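PDB 5NNO: aldehyde dehydrogenase from Trypanosoma brucei, which probably oxidises aldehydes to carboxylic acids with NAD+ as electron acceptor, and here holds NAD together with a benzaldehyde that carries a benzoxaborole. Local coordinates for residues A[63-68]-A[125-130]; A[95-100]-A[110-115]; A[118-123]-A[193-198]; A[393-398]-A[412-417]. All coordinates share one frame; numbering follows the deposited sequence. Where two conformers were deposited one is given.

Contact 1 of 4, residues A[63-68]-A[125-130]; sequences RDRRRH and GTWNYP. With NAD (nicotinamide-adenine-dinucleotide), chain C; 92N (4-[(1-oxidanyl-3~{H}-2,1-benzoxaborol-5-yl)oxy]benzaldehyde), chain D.
Arg67 turns CG anti to its carbonyl carbon (chi1 -83°), runs almost straight through chi2 (-164°) and bends only at chi3, which delivers NH2 to the backbone carbonyl of Asn128. The resulting hydrogen bond, NH2 to Asn128 O, is 2.7 Å long but bent, and the oxygen is tilted from the guanidinium plane. Tyr129 meets the same guanidinium over one face, its CD1 standing 3.6 Å from Arg67 NH2 with the two planes 32° apart, while Pro130 CD closes the edge at 3.4 Å from that nitrogen. Glu76 forms a salt bridge with Arg67 NH2, and Asn254 OD1 accepts a hydrogen bond from NE. Arg65, its NH2 bonded to Arg315 O, was modelled in two conformers, so its packing is provisional: in one, the Trp127 six-membered ring reaches over a guanidinium face, with NE 3.9 Å from CE3, near the edge of the indole. The receiving segment, Thr-Trp-Asn-Tyr-Pro, lies in the loop between strand 110-124 and helix 132-143 of the aldehyde dehydrogenase fold, so the arginines reach from the end of helix 54-65 to the back of the active-site loop. On its other side that loop meets both ligands. Gly125 O accepts from NAD O3B at 2.8 Å; Trp127 NE1 points at NAD O2N, although the modelled separation is too short to be trusted. One face of Tyr129 carries the aldehyde ring, CE2 to 92N C2 being 3.7 Å. Asn128 ND2, bonded to Gln257 O, sits 3.7 Å from the 92N aldehyde oxygen, consistent with the oxyanion-hole asparagine of this family.

Contact 2 of 4, residues A[95-100]-A[110-115]; sequences VKPVKP and DCELQY
Pro97 and Pro100 are the two bumps that the irregular segment 95-100 presses onto strand 110-115, one on each side of a single antiparallel bridge. That bridge is the hydrogen-bonded pair of Val98 and Leu113, Val98 N to Leu113 O at 2.9 Å and Leu113 N to Val98 O at 2.8 Å, both nearly straight. On the side of Glu112 and Gln114, the Pro97 ring beds against the carboxylate, CB lying 3.6 Å from Glu112 CD. Gln114 NE2, also bonded to Glu409 of the second subunit, donates to Glu112 OE1 at 2.6 Å and probably steadies that carboxylate. On the side of Leu113, the Pro100 ring crosses the leucine, with CG 3.6 Å from CD1. Lys99 sets out away from the strand, but bends at chi2 (-70°) and chi3 (-77°) fold it back over the edge. There NZ forms a salt bridge with Asp110 OD1 (2.8 Å) and a hydrogen bond to Cys111 O (2.9 Å). Asp110 has a second partner in Arg461. Here strand 110-124 lies in the extended antiparallel arm that aldehyde dehydrogenases use for oligomerisation: strand 454-461 pairs beside it, helix 447-452 packs on Tyr115, and Tyr448 of the second subunit covers Leu113.

Contact 3 of 4, residues A[118-123]-A[193-198]; sequences LGVVLV and RFDHIL
Val120 and Asp195 open a line of hydrogen bonds that joins two parallel strands of the Rossmann-like nucleotide-binding sheet. Asp195 N donates to Val120 O (2.8 Å), and further along, Leu122 uses both its N and its O toward the neighbouring strand: its N reaches His196 O at 2.9 Å and its O receives Leu198 N at 2.8 Å, both nearly linear at the carbonyl. The strand segments run 18° from parallel.

Asp195 adds a side-chain bond. With CG anti to its carbonyl carbon (chi1 -55°), it folds OD2 back to Val120 N, 2.9 Å away and nearly straight on the anti lone pair; Arg25 claims the same oxygen by a salt bridge. Gly119, at backbone angles that favour glycine, brings its CA within 3.4 Å of OD2, and nothing projects there to block the carboxylate.

Apolar contact centres on the Phe194 ring. Leu122 CB stands over its middle in a CH-pi contact, 3.6 Å from the centroid and 11° off the normal. Val120 CG1 touches Phe194 CD2 at 3.8 Å, while Val120 O lies at the ring edge.

Strand 147-151 flanks 118-123 on its other edge, strand 220-223 continues the sheet beyond 196-198, helices 16-29 and 183-190 pack on the face of Val120, Leu122 and Phe194, and Lys391 of the second subunit bonds Leu118 O.

Contact 4 of 4, residues A[393-398]-A[412-417]; sequences LALYVF and TSSGAV. Unlike the reference sequence in segment 393-398: Ala394 (reference Ser).
Leu395 meets Thr412, Ser414 and Ala416 at the place where a beta-alpha-beta unit closes: strand 394-398 leads through helix 402-410 to strand 416-419, and the two strands come to lie parallel. The unit belongs to the catalytic-domain sheet of the aldehyde dehydrogenase fold. Leu393, just ahead of the first strand, also touches bound NAD and Ser259, the residue changed in this structure at the predicted active-site position.

The tight half is built round Leu395. Its CG stands anti to the backbone nitrogen (chi1 175°), which carries CD2 across Thr412 at about a right angle, 3.1 Å from Thr412 OG1. That hydroxyl has its polar partners in Val408 O and Arg457 of the second subunit, so the methyl is packed against an oxygen already engaged. Leu395 CB rests 3.4 Å from Ser414 OG. Between the strands the backbones close up: Leu395 O lies 3.2 Å from Val417 CA in a CA-H...O contact. Leu393 O is approached to 3.0 Å by Gly415 CA, yet it receives only a weak, bent bond from Ala416 N.

The other end is slacker. Val397 CG2 barely meets Val417 CG1, at 4.5 Å. Ser413, the more solvent-facing residue here, points away from the first strand and bonds Glu116 of the second subunit. A strand of that subunit continues this sheet, in parallel, at Val417.

One carbonyl ties the tight half together: Ala416 O takes Leu395 N (2.9 Å) from one face of its plane and Ser414 OG (3.0 Å) from the other, a hydroxyl also engaged by Arg457 of the second subunit.

In the fold
From the N terminus, contact 1 opens first, at the end of helix 54-65, and closes only when the chain returns at the loop after strand 110-124. Inside the chain loop closed by contact 1, contact 2 is nested, a short closure across the oligomerisation arm with nine residues between its segments. Strand 110-124 then serves both contact 2 and contact 3, the latter opening before contact 1 has closed; contacts 1 and 3 therefore cross, and contact 3 joins strand 110-124 to strand 196-200 within the nucleotide-binding sheet. Contact 4 follows in series and closes a unit of the other sheet, about 9 Å at nearest atoms from contact 1. Contacts 2, 3 and 4 each touch the second subunit.

Contact 1 of 4, residues A[63-68]-A[125-130]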
# COMPACT_ATOMS: atom_id res chain seq x y z
N ARG A 63 -25.40 -24.78 -7.23
CA ARG A 63 -25.09 -25.28 -8.57
C ARG A 63 -23.61 -25.16 -8.95
O ARG A 63 -23.10 -26.06 -9.62
CB ARG A 63 -25.94 -24.53 -9.60
CG ARG A 63 -25.67 -24.85 -11.06
CD ARG A 63 -26.77 -24.21 -11.90
NE ARG A 63 -26.63 -24.51 -13.31
CZ ARG A 63 -27.47 -24.09 -14.26
NH1 ARG A 63 -27.24 -24.44 -15.51
NH2 ARG A 63 -28.54 -23.35 -13.95
N ASP A 64 -22.95 -24.06 -8.56
CA ASP A 64 -21.51 -23.89 -8.80
C ASP A 64 -20.63 -24.72 -7.86
O ASP A 64 -19.72 -25.43 -8.32
CB ASP A 64 -21.07 -22.43 -8.63
CG ASP A 64 -21.71 -21.47 -9.68
OD1 ASP A 64 -22.04 -21.91 -10.79
OD2 ASP A 64 -21.86 -20.28 -9.35
N ARG A 65 -20.89 -24.62 -6.56
CA ARG A 65 -20.03 -25.20 -5.53
C ARG A 65 -20.51 -26.53 -4.89
O ARG A 65 -19.70 -27.28 -4.36
CB ARG A 65 -19.78 -24.17 -4.43
CG ARG A 65 -19.12 -22.88 -4.92
CD ARG A 65 -17.61 -23.01 -5.04
NE ARG A 65 -17.22 -24.06 -5.98
CZ ARG A 65 -16.77 -25.27 -5.65
NH1 ARG A 65 -16.41 -26.10 -6.63
NH2 ARG A 65 -16.65 -25.65 -4.38
N ARG A 66 -21.81 -26.82 -4.99
CA ARG A 66 -22.46 -27.88 -4.21
C ARG A 66 -22.33 -27.63 -2.70
O ARG A 66 -22.24 -28.58 -1.92
CB ARG A 66 -22.00 -29.29 -4.62
CG ARG A 66 -23.12 -30.33 -4.52
CD ARG A 66 -22.67 -31.74 -4.11
NE ARG A 66 -21.84 -32.33 -5.15
CZ ARG A 66 -20.67 -32.98 -5.01
NH1 ARG A 66 -20.04 -33.19 -3.86
NH2 ARG A 66 -20.13 -33.41 -6.12
N ARG A 67 -22.35 -26.36 -2.30
CA ARG A 67 -22.42 -26.00 -0.88
C ARG A 67 -23.86 -25.95 -0.40
O ARG A 67 -24.78 -25.70 -1.18
CB ARG A 67 -21.73 -24.66 -0.60
CG ARG A 67 -20.23 -24.81 -0.42
CD ARG A 67 -19.58 -23.59 0.21
NE ARG A 67 -19.14 -22.63 -0.80
CZ ARG A 67 -19.63 -21.41 -0.97
NH1 ARG A 67 -20.63 -20.92 -0.23
NH2 ARG A 67 -19.15 -20.64 -1.93
N HIS A 68 -24.05 -26.20 0.88
CA HIS A 68 -25.36 -26.26 1.48
C HIS A 68 -25.72 -24.84 1.80
O HIS A 68 -24.83 -24.02 2.04
CB HIS A 68 -25.36 -27.10 2.76
CG HIS A 68 -26.72 -27.59 3.16
ND1 HIS A 68 -27.50 -26.94 4.10
CD2 HIS A 68 -27.43 -28.68 2.78
CE1 HIS A 68 -28.63 -27.60 4.26
NE2 HIS A 68 -28.61 -28.67 3.48
N GLY A 125 -12.55 -11.03 -8.89
CA GLY A 125 -13.07 -11.97 -7.91
C GLY A 125 -12.60 -13.38 -8.19
O GLY A 125 -11.82 -13.64 -9.14
N THR A 126 -13.05 -14.29 -7.34
CA THR A 126 -12.66 -15.67 -7.43
C THR A 126 -13.83 -16.57 -7.10
O THR A 126 -14.84 -16.15 -6.52
CB THR A 126 -11.48 -15.98 -6.53
OG1 THR A 126 -10.95 -17.27 -6.89
CG2 THR A 126 -11.87 -15.89 -5.05
N TRP A 127 -13.66 -17.82 -7.47
CA TRP A 127 -14.77 -18.78 -7.57
C TRP A 127 -15.26 -19.42 -6.28
O TRP A 127 -16.43 -19.69 -6.18
CB TRP A 127 -14.49 -19.84 -8.64
CG TRP A 127 -13.22 -20.55 -8.45
CD1 TRP A 127 -12.03 -20.25 -9.03
CD2 TRP A 127 -13.00 -21.68 -7.61
NE1 TRP A 127 -11.07 -21.12 -8.59
CE2 TRP A 127 -11.64 -22.02 -7.72
CE3 TRP A 127 -13.82 -22.42 -6.76
CZ2 TRP A 127 -11.07 -23.10 -7.02
CZ3 TRP A 127 -13.26 -23.48 -6.05
CH2 TRP A 127 -11.89 -23.81 -6.19
N ASN A 128 -14.39 -19.59 -5.29
CA ASN A 128 -14.70 -20.45 -4.12
C ASN A 128 -15.78 -19.95 -3.12
O ASN A 128 -16.49 -20.76 -2.48
CB ASN A 128 -13.43 -20.87 -3.38
CG ASN A 128 -12.67 -19.70 -2.79
OD1 ASN A 128 -12.70 -18.60 -3.34
ND2 ASN A 128 -11.98 -19.94 -1.68
N TYR A 129 -15.86 -18.63 -2.99
CA TYR A 129 -16.93 -17.95 -2.29
C TYR A 129 -17.29 -16.77 -3.19
O TYR A 129 -16.86 -15.65 -2.97
CB TYR A 129 -16.45 -17.48 -0.92
CG TYR A 129 -16.08 -18.64 -0.04
CD1 TYR A 129 -17.06 -19.32 0.73
CD2 TYR A 129 -14.78 -19.13 -0.01
CE1 TYR A 129 -16.73 -20.40 1.52
CE2 TYR A 129 -14.44 -20.21 0.80
CZ TYR A 129 -15.41 -20.85 1.56
OH TYR A 129 -15.07 -21.93 2.34
N PRO A 130 -18.10 -17.04 -4.23
CA PRO A 130 -18.22 -16.10 -5.34
C PRO A 130 -18.94 -14.79 -5.05
O PRO A 130 -18.56 -13.76 -5.64
CB PRO A 130 -18.92 -16.90 -6.44
CG PRO A 130 -19.60 -18.06 -5.73
CD PRO A 130 -18.93 -18.26 -4.41
PA NAD C . -8.18 -17.89 -10.34
O1A NAD C . -7.11 -18.55 -11.20
O2A NAD C . -9.65 -18.20 -10.49
O5B NAD C . -7.97 -16.29 -10.50
C5B NAD C . -8.88 -15.32 -9.98
C4B NAD C . -9.30 -14.30 -11.04
O4B NAD C . -8.19 -14.06 -11.93
C3B NAD C . -10.49 -14.73 -11.90
O3B NAD C . -11.49 -13.69 -11.94
C2B NAD C . -9.93 -14.97 -13.28
O2B NAD C . -10.82 -14.54 -14.31
C1B NAD C . -8.64 -14.14 -13.28
N9A NAD C . -7.56 -14.66 -14.16
C8A NAD C . -7.16 -15.93 -14.35
N7A NAD C . -6.14 -15.98 -15.26
C5A NAD C . -5.89 -14.71 -15.65
C6A NAD C . -4.96 -14.02 -16.57
N6A NAD C . -4.08 -14.73 -17.27
N1A NAD C . -5.03 -12.68 -16.69
C2A NAD C . -5.92 -11.95 -15.99
N3A NAD C . -6.80 -12.51 -15.13
C4A NAD C . -6.83 -13.85 -14.92
O3 NAD C . -7.77 -18.21 -8.82
PN NAD C . -7.60 -19.76 -8.38
O1N NAD C . -6.27 -20.28 -8.89
O2N NAD C . -8.84 -20.52 -8.76
O5D NAD C . -7.48 -19.57 -6.78
C5D NAD C . -6.14 -19.34 -6.35
C4D NAD C . -5.99 -18.75 -4.97
O4D NAD C . -6.96 -17.78 -4.58
C3D NAD C . -6.06 -19.83 -3.93
O3D NAD C . -4.78 -20.43 -3.84
C2D NAD C . -6.48 -19.06 -2.69
O2D NAD C . -5.48 -19.17 -1.69
C1D NAD C . -6.70 -17.62 -3.19
N1N NAD C . -7.78 -16.98 -2.45
C2N NAD C . -7.51 -15.99 -1.57
C3N NAD C . -8.54 -15.39 -0.82
C7N NAD C . -8.29 -14.29 0.17
O7N NAD C . -9.17 -13.46 0.34
N7N NAD C . -7.15 -14.22 0.85
C4N NAD C . -9.84 -15.83 -1.02
C5N NAD C . -10.09 -16.84 -1.93
C6N NAD C . -9.04 -17.40 -2.63
C9 92N D . -16.16 -18.46 9.26
C7 92N D . -17.17 -15.03 8.31
C3 92N D . -14.34 -17.27 4.02
C4 92N D . -14.29 -16.00 4.58
C5 92N D . -15.83 -15.79 6.49
C6 92N D . -16.59 -14.80 7.08
C1 92N D . -12.18 -16.90 2.98
C2 92N D . -13.29 -17.71 3.22
C11 92N D . -15.63 -17.01 7.14
C12 92N D . -13.19 -15.19 4.38
O 92N D . -11.00 -18.42 1.55
C 92N D . -11.08 -17.34 2.11
C13 92N D . -12.14 -15.64 3.58
O1 92N D . -15.41 -15.45 5.20
C10 92N D . -16.21 -17.25 8.39
C8 92N D . -16.99 -16.25 8.98
O3 92N D . -16.94 -18.14 10.44
B 92N D . -17.45 -16.85 10.34
O2 92N D . -18.18 -16.28 11.32

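Contact 2 of 4, residues A[95-100]-A[110-115]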
# COMPACT_ATOMS: atom_id res chain seq x y z
N VAL A 95 -15.36 9.10 7.66
CA VAL A 95 -15.10 10.27 6.80
C VAL A 95 -14.32 11.39 7.50
O VAL A 95 -13.54 12.06 6.86
CB VAL A 95 -16.38 10.89 6.17
CG1 VAL A 95 -17.02 9.90 5.22
CG2 VAL A 95 -17.37 11.42 7.20
N LYS A 96 -14.52 11.54 8.80
CA LYS A 96 -14.08 12.71 9.54
C LYS A 96 -12.58 12.83 9.71
O LYS A 96 -11.92 11.85 10.03
CB LYS A 96 -14.77 12.77 10.90
CG LYS A 96 -16.24 13.21 10.74
CD LYS A 96 -16.40 14.71 10.45
CE LYS A 96 -17.69 14.98 9.67
NZ LYS A 96 -17.85 16.44 9.44
N PRO A 97 -12.04 14.05 9.49
CA PRO A 97 -10.61 14.28 9.62
C PRO A 97 -10.00 13.94 10.98
O PRO A 97 -10.66 14.08 12.01
CB PRO A 97 -10.48 15.77 9.35
CG PRO A 97 -11.59 16.07 8.41
CD PRO A 97 -12.70 15.20 8.85
N VAL A 98 -8.74 13.51 10.96
CA VAL A 98 -7.99 13.15 12.16
C VAL A 98 -6.92 14.21 12.45
O VAL A 98 -6.22 14.68 11.54
CB VAL A 98 -7.38 11.74 12.05
CG1 VAL A 98 -6.60 11.36 13.31
CG2 VAL A 98 -8.49 10.73 11.82
N LYS A 99 -6.83 14.60 13.71
CA LYS A 99 -5.84 15.55 14.20
C LYS A 99 -4.60 14.74 14.59
O LYS A 99 -4.60 14.09 15.64
CB LYS A 99 -6.39 16.30 15.42
CG LYS A 99 -7.72 17.03 15.18
CD LYS A 99 -7.57 18.23 14.27
CE LYS A 99 -6.95 19.42 15.00
NZ LYS A 99 -6.20 20.35 14.12
N PRO A 100 -3.55 14.74 13.74
CA PRO A 100 -2.39 13.95 14.10
C PRO A 100 -1.68 14.59 15.29
O PRO A 100 -1.89 15.76 15.54
CB PRO A 100 -1.51 14.05 12.85
CG PRO A 100 -1.82 15.40 12.30
CD PRO A 100 -3.28 15.62 12.58
N ASP A 110 -2.05 24.49 12.53
CA ASP A 110 -3.28 23.68 12.58
C ASP A 110 -3.15 22.64 11.49
O ASP A 110 -3.14 22.98 10.33
CB ASP A 110 -4.54 24.54 12.35
CG ASP A 110 -5.80 23.70 12.04
OD1 ASP A 110 -5.87 22.51 12.44
OD2 ASP A 110 -6.72 24.25 11.38
N CYS A 111 -3.09 21.38 11.89
CA CYS A 111 -2.82 20.29 10.96
C CYS A 111 -3.93 19.24 10.99
O CYS A 111 -4.64 19.12 11.98
CB CYS A 111 -1.45 19.71 11.28
SG CYS A 111 -0.13 20.92 10.91
N GLU A 112 -4.09 18.52 9.88
CA GLU A 112 -5.24 17.63 9.69
C GLU A 112 -4.99 16.53 8.64
O GLU A 112 -4.33 16.76 7.62
CB GLU A 112 -6.44 18.47 9.26
CG GLU A 112 -7.74 18.18 9.97
CD GLU A 112 -8.90 18.97 9.38
OE1 GLU A 112 -9.07 18.93 8.14
OE2 GLU A 112 -9.66 19.61 10.15
N LEU A 113 -5.54 15.34 8.92
CA LEU A 113 -5.55 14.22 7.98
C LEU A 113 -6.98 13.99 7.48
O LEU A 113 -7.82 13.49 8.22
CB LEU A 113 -5.02 12.96 8.65
CG LEU A 113 -3.52 12.76 8.89
CD1 LEU A 113 -2.80 14.07 9.15
CD2 LEU A 113 -3.28 11.75 10.02
N GLN A 114 -7.25 14.34 6.23
CA GLN A 114 -8.59 14.18 5.63
C GLN A 114 -8.59 12.94 4.74
O GLN A 114 -7.54 12.53 4.26
CB GLN A 114 -8.98 15.45 4.82
CG GLN A 114 -8.77 16.77 5.57
CD GLN A 114 -9.28 18.02 4.83
OE1 GLN A 114 -9.68 17.97 3.65
NE2 GLN A 114 -9.24 19.16 5.52
N TYR A 115 -9.75 12.32 4.57
CA TYR A 115 -9.89 11.16 3.69
C TYR A 115 -10.77 11.54 2.52
O TYR A 115 -11.85 12.14 2.72
CB TYR A 115 -10.50 9.95 4.40
CG TYR A 115 -9.59 9.30 5.41
CD1 TYR A 115 -8.51 8.55 5.02
CD2 TYR A 115 -9.83 9.45 6.79
CE1 TYR A 115 -7.67 7.96 5.96
CE2 TYR A 115 -9.00 8.87 7.74
CZ TYR A 115 -7.93 8.13 7.33
OH TYR A 115 -7.14 7.55 8.33

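Contact 3 of 4, residues A[118-123]-A[193-198]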
# COMPACT_ATOMS: atom_id res chain seq x y z
N LEU A 118 -10.62 7.94 -4.22
CA LEU A 118 -9.55 7.76 -5.20
C LEU A 118 -10.04 7.87 -6.63
O LEU A 118 -9.39 8.52 -7.45
CB LEU A 118 -8.83 6.44 -5.01
CG LEU A 118 -7.89 6.34 -3.79
CD1 LEU A 118 -7.47 4.91 -3.55
CD2 LEU A 118 -6.64 7.21 -3.98
N GLY A 119 -11.16 7.20 -6.93
CA GLY A 119 -11.81 7.36 -8.24
C GLY A 119 -12.56 6.14 -8.66
O GLY A 119 -13.62 5.84 -8.08
N VAL A 120 -12.02 5.42 -9.65
CA VAL A 120 -12.62 4.17 -10.13
C VAL A 120 -11.85 2.92 -9.69
O VAL A 120 -10.67 2.73 -10.03
CB VAL A 120 -12.77 4.16 -11.66
CG1 VAL A 120 -13.67 3.01 -12.12
CG2 VAL A 120 -13.34 5.49 -12.14
N VAL A 121 -12.54 2.05 -8.96
CA VAL A 121 -11.94 0.85 -8.36
C VAL A 121 -12.31 -0.39 -9.18
O VAL A 121 -13.47 -0.52 -9.57
CB VAL A 121 -12.41 0.74 -6.90
CG1 VAL A 121 -11.97 -0.55 -6.26
CG2 VAL A 121 -11.86 1.92 -6.11
N LEU A 122 -11.33 -1.27 -9.45
CA LEU A 122 -11.58 -2.60 -10.07
C LEU A 122 -11.50 -3.72 -9.05
O LEU A 122 -10.49 -3.86 -8.35
CB LEU A 122 -10.61 -2.92 -11.20
CG LEU A 122 -10.78 -4.32 -11.84
CD1 LEU A 122 -12.10 -4.41 -12.60
CD2 LEU A 122 -9.63 -4.66 -12.79
N VAL A 123 -12.53 -4.57 -9.02
CA VAL A 123 -12.54 -5.76 -8.16
C VAL A 123 -12.51 -6.92 -9.11
O VAL A 123 -13.37 -7.03 -9.99
CB VAL A 123 -13.78 -5.80 -7.29
CG1 VAL A 123 -13.76 -7.06 -6.42
CG2 VAL A 123 -13.82 -4.56 -6.41
N ARG A 193 -7.64 2.36 -17.26
CA ARG A 193 -7.10 3.09 -16.13
C ARG A 193 -8.06 3.00 -14.93
O ARG A 193 -9.24 3.34 -15.05
CB ARG A 193 -6.82 4.57 -16.50
CG ARG A 193 -5.92 5.29 -15.49
CD ARG A 193 -5.37 6.64 -15.98
NE ARG A 193 -4.50 7.28 -14.97
CZ ARG A 193 -3.83 8.42 -15.12
NH1 ARG A 193 -3.89 9.13 -16.26
NH2 ARG A 193 -3.08 8.88 -14.12
N PHE A 194 -7.54 2.53 -13.79
CA PHE A 194 -8.27 2.56 -12.52
C PHE A 194 -7.43 3.24 -11.48
O PHE A 194 -6.25 3.39 -11.67
CB PHE A 194 -8.58 1.15 -12.06
CG PHE A 194 -9.57 0.42 -12.92
CD1 PHE A 194 -9.16 -0.32 -14.01
CD2 PHE A 194 -10.93 0.46 -12.62
CE1 PHE A 194 -10.08 -1.03 -14.78
CE2 PHE A 194 -11.85 -0.25 -13.38
CZ PHE A 194 -11.42 -1.00 -14.46
N ASP A 195 -8.02 3.65 -10.37
CA ASP A 195 -7.30 4.27 -9.24
C ASP A 195 -7.03 3.32 -8.04
O ASP A 195 -6.28 3.69 -7.13
CB ASP A 195 -8.07 5.50 -8.76
CG ASP A 195 -8.30 6.46 -9.88
OD1 ASP A 195 -7.32 7.15 -10.25
OD2 ASP A 195 -9.43 6.47 -10.44
N HIS A 196 -7.61 2.12 -8.05
CA HIS A 196 -7.20 1.02 -7.18
C HIS A 196 -7.74 -0.32 -7.73
O HIS A 196 -8.89 -0.39 -8.22
CB HIS A 196 -7.72 1.23 -5.74
CG HIS A 196 -6.95 0.48 -4.69
ND1 HIS A 196 -5.88 1.05 -4.04
CD2 HIS A 196 -7.10 -0.75 -4.16
CE1 HIS A 196 -5.37 0.19 -3.18
NE2 HIS A 196 -6.11 -0.91 -3.22
N ILE A 197 -6.93 -1.37 -7.67
CA ILE A 197 -7.37 -2.70 -8.04
C ILE A 197 -7.34 -3.53 -6.77
O ILE A 197 -6.36 -3.49 -6.02
CB ILE A 197 -6.49 -3.39 -9.12
CG1 ILE A 197 -6.58 -2.65 -10.43
CG2 ILE A 197 -6.93 -4.85 -9.32
CD1 ILE A 197 -5.48 -3.03 -11.41
N LEU A 198 -8.42 -4.28 -6.54
CA LEU A 198 -8.40 -5.32 -5.53
C LEU A 198 -8.56 -6.67 -6.22
O LEU A 198 -9.53 -6.90 -6.96
CB LEU A 198 -9.49 -5.12 -4.47
CG LEU A 198 -9.29 -6.04 -3.24
CD1 LEU A 198 -9.96 -5.46 -2.01
CD2 LEU A 198 -9.73 -7.49 -3.46

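Contact 4 of 4, residues A[393-398]-A[412-417]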
# COMPACT_ATOMS: atom_id res chain seq x y z
N LEU A 393 -0.99 -16.82 4.35
CA LEU A 393 -2.13 -16.01 4.75
C LEU A 393 -2.54 -16.17 6.21
O LEU A 393 -2.86 -15.19 6.89
CB LEU A 393 -3.31 -16.34 3.85
CG LEU A 393 -4.55 -15.44 3.92
CD1 LEU A 393 -4.26 -14.04 3.39
CD2 LEU A 393 -5.65 -16.08 3.10
N ALA A 394 -2.54 -17.41 6.71
CA ALA A 394 -2.99 -17.69 8.08
C ALA A 394 -2.04 -18.62 8.78
O ALA A 394 -1.44 -19.47 8.16
CB ALA A 394 -4.38 -18.29 8.06
N LEU A 395 -1.88 -18.41 10.08
CA LEU A 395 -1.09 -19.30 10.91
C LEU A 395 -1.93 -19.58 12.12
O LEU A 395 -2.51 -18.66 12.72
CB LEU A 395 0.24 -18.66 11.35
CG LEU A 395 1.09 -19.45 12.34
CD1 LEU A 395 1.52 -20.79 11.74
CD2 LEU A 395 2.30 -18.67 12.79
N TYR A 396 -1.99 -20.85 12.48
CA TYR A 396 -2.83 -21.33 13.58
C TYR A 396 -1.97 -22.05 14.61
O TYR A 396 -1.07 -22.80 14.24
CB TYR A 396 -3.90 -22.27 13.05
CG TYR A 396 -4.79 -21.64 12.00
CD1 TYR A 396 -5.52 -20.51 12.29
CD2 TYR A 396 -4.92 -22.19 10.72
CE1 TYR A 396 -6.33 -19.93 11.35
CE2 TYR A 396 -5.73 -21.61 9.77
CZ TYR A 396 -6.44 -20.48 10.09
OH TYR A 396 -7.27 -19.89 9.17
N VAL A 397 -2.24 -21.79 15.88
CA VAL A 397 -1.55 -22.44 16.98
C VAL A 397 -2.58 -22.99 17.94
O VAL A 397 -3.38 -22.21 18.47
CB VAL A 397 -0.62 -21.48 17.75
CG1 VAL A 397 0.18 -22.26 18.79
CG2 VAL A 397 0.31 -20.75 16.79
N PHE A 398 -2.58 -24.31 18.16
CA PHE A 398 -3.38 -24.92 19.23
C PHE A 398 -2.48 -25.15 20.44
O PHE A 398 -1.52 -25.90 20.36
CB PHE A 398 -4.06 -26.18 18.72
CG PHE A 398 -5.22 -25.88 17.80
CD1 PHE A 398 -5.00 -25.57 16.48
CD2 PHE A 398 -6.52 -25.85 18.28
CE1 PHE A 398 -6.05 -25.27 15.63
CE2 PHE A 398 -7.58 -25.55 17.44
CZ PHE A 398 -7.34 -25.25 16.11
N THR A 412 7.78 -16.21 13.45
CA THR A 412 7.19 -16.50 12.13
C THR A 412 6.47 -15.28 11.59
O THR A 412 6.08 -14.42 12.36
CB THR A 412 6.16 -17.65 12.20
OG1 THR A 412 5.07 -17.27 13.03
CG2 THR A 412 6.78 -18.90 12.77
N SER A 413 6.26 -15.23 10.28
CA SER A 413 5.52 -14.15 9.63
C SER A 413 4.36 -14.73 8.84
O SER A 413 4.56 -15.66 8.06
CB SER A 413 6.44 -13.35 8.70
OG SER A 413 5.73 -12.38 7.95
N SER A 414 3.17 -14.15 9.01
CA SER A 414 1.96 -14.60 8.31
C SER A 414 0.91 -13.52 8.26
O SER A 414 0.90 -12.64 9.09
CB SER A 414 1.37 -15.82 9.07
OG SER A 414 0.87 -15.46 10.38
N GLY A 415 -0.06 -13.66 7.37
CA GLY A 415 -1.17 -12.69 7.29
C GLY A 415 -1.95 -12.46 8.58
O GLY A 415 -2.28 -11.35 8.94
N ALA A 416 -2.29 -13.53 9.28
CA ALA A 416 -2.96 -13.45 10.60
C ALA A 416 -2.51 -14.62 11.47
O ALA A 416 -2.04 -15.59 10.92
CB ALA A 416 -4.46 -13.47 10.42
N VAL A 417 -2.57 -14.48 12.80
CA VAL A 417 -2.41 -15.61 13.70
C VAL A 417 -3.76 -15.80 14.36
O VAL A 417 -4.48 -14.83 14.60
CB VAL A 417 -1.36 -15.40 14.82
CG1 VAL A 417 -1.15 -16.70 15.61
CG2 VAL A 417 -0.04 -14.90 14.25